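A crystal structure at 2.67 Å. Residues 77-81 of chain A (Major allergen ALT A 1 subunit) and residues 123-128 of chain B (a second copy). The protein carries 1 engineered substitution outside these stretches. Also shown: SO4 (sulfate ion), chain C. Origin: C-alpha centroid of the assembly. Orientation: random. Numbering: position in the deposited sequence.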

# COMPACT_ATOMS: atom_id res chain seq x y z
N SER A 77 10.88 10.36 12.92
CA SER A 77 11.74 9.43 12.19
C SER A 77 11.77 9.75 10.70
O SER A 77 11.72 8.87 9.85
CB SER A 77 11.29 7.99 12.42
OG SER A 77 11.37 7.70 13.80
N GLY A 78 11.86 11.04 10.41
CA GLY A 78 11.90 11.50 9.04
C GLY A 78 13.32 11.57 8.55
O GLY A 78 14.23 12.04 9.25
N LEU A 79 13.52 11.09 7.33
CA LEU A 79 14.82 11.13 6.70
C LEU A 79 14.80 11.96 5.42
O LEU A 79 13.88 11.84 4.59
CB LEU A 79 15.28 9.71 6.40
CG LEU A 79 16.58 9.70 5.61
CD1 LEU A 79 17.71 10.08 6.53
CD2 LEU A 79 16.81 8.35 4.97
N LEU A 80 15.81 12.81 5.26
CA LEU A 80 15.97 13.63 4.07
C LEU A 80 17.31 13.27 3.48
O LEU A 80 18.33 13.38 4.14
CB LEU A 80 15.98 15.09 4.47
CG LEU A 80 15.32 16.13 3.58
CD1 LEU A 80 15.69 17.47 4.13
CD2 LEU A 80 15.80 16.01 2.18
N LEU A 81 17.32 12.85 2.23
CA LEU A 81 18.53 12.35 1.61
C LEU A 81 18.94 13.22 0.43
O LEU A 81 18.10 13.57 -0.39
CB LEU A 81 18.28 10.92 1.14
CG LEU A 81 19.38 9.89 1.33
CD1 LEU A 81 19.36 8.95 0.15
CD2 LEU A 81 20.74 10.56 1.46
N LEU B 123 5.70 15.75 5.26
CA LEU B 123 6.58 16.89 5.37
C LEU B 123 7.79 16.56 6.22
O LEU B 123 7.66 15.93 7.28
CB LEU B 123 5.82 18.06 5.99
CG LEU B 123 5.00 18.93 5.03
CD1 LEU B 123 4.51 18.18 3.80
CD2 LEU B 123 3.82 19.51 5.78
N VAL B 124 8.96 16.95 5.75
CA VAL B 124 10.17 16.90 6.57
C VAL B 124 10.75 18.30 6.67
O VAL B 124 10.54 19.16 5.80
CB VAL B 124 11.24 15.91 6.03
CG1 VAL B 124 10.90 14.49 6.41
CG2 VAL B 124 11.39 16.03 4.55
N THR B 125 11.48 18.53 7.75
CA THR B 125 12.08 19.83 7.96
C THR B 125 13.39 19.93 7.20
O THR B 125 14.23 19.03 7.25
CB THR B 125 12.30 20.11 9.45
OG1 THR B 125 11.05 19.91 10.15
CG2 THR B 125 12.79 21.54 9.64
N LEU B 126 13.54 21.02 6.48
CA LEU B 126 14.71 21.32 5.69
C LEU B 126 15.75 22.00 6.58
O LEU B 126 15.47 23.05 7.15
CB LEU B 126 14.31 22.29 4.60
CG LEU B 126 15.00 22.28 3.24
CD1 LEU B 126 15.05 23.71 2.70
CD2 LEU B 126 16.39 21.65 3.29
N PRO B 127 16.96 21.41 6.70
CA PRO B 127 17.99 22.07 7.50
C PRO B 127 18.30 23.46 6.97
O PRO B 127 18.31 23.64 5.75
CB PRO B 127 19.20 21.16 7.32
CG PRO B 127 18.62 19.85 7.06
CD PRO B 127 17.41 20.10 6.23
N LYS B 128 18.54 24.42 7.87
CA LYS B 128 18.90 25.79 7.49
C LYS B 128 20.27 25.90 6.82
O LYS B 128 20.55 26.90 6.15
CB LYS B 128 18.89 26.70 8.71
CG LYS B 128 17.86 26.33 9.76
CD LYS B 128 17.79 27.41 10.82
CE LYS B 128 16.66 27.17 11.80
NZ LYS B 128 16.47 28.33 12.72
S SO4 C . 10.91 16.15 11.50
O1 SO4 C . 10.89 16.43 12.93
O2 SO4 C . 12.23 16.17 10.92
O3 SO4 C . 10.50 14.76 11.27
O4 SO4 C . 10.06 17.14 10.80

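No hydrogen bond joins these two stretches; the contact, which buries 196 Å² counting both sides, rests on apolar packing. Walking along chain A, Ser A77 stands clear of chain B, its hydroxyl satisfied elsewhere in the structure. The strand begins at Gly A78, which lies across from Val B124, the two CA atoms 6.2 Å apart. Here the absence of a side chain matters. Gly A78 CA comes to 4.1 Å from Val B124 CG1, and a CB built in the ideal position would point toward the other stretch and sit 3.0 Å from that same methyl, a clash. Glycine therefore lets the branched valine lie close against bare backbone.

Leu A79 follows the alternation of a strand: its CB points away from chain B, and its buried side chain takes no part in the contact. Its backbone still does, with Leu A79 O 4.4 Å from Val B124 CG1.

The alternation brings Leu A80 back toward chain B, and this residue dominates its side of the contact, with 73 Å² covered. Its CG lies 4.0 Å from Val B124 CG2, so the two methyls of Val B124 serve different neighbours, CG1 meeting Gly A78 and CG2 meeting Leu A80. Farther out, Leu A80 CD1 packs 3.8 Å from Pro B127 CD and 4.3 Å from Leu B126 CD2. The CB of Leu B126 points away, yet the end of its side chain comes nearer. Leucine suits this place because it is long enough to reach several apolar groups and has no polar atom to leave unpaired; the proline ring offers it a compact hydrocarbon surface.

Thr B125 turns sideways, and its OG1 donates a hydrogen bond to O4 of the sulfate ion at 3.0 Å. Leu A81, though buried, is out of reach of chain B.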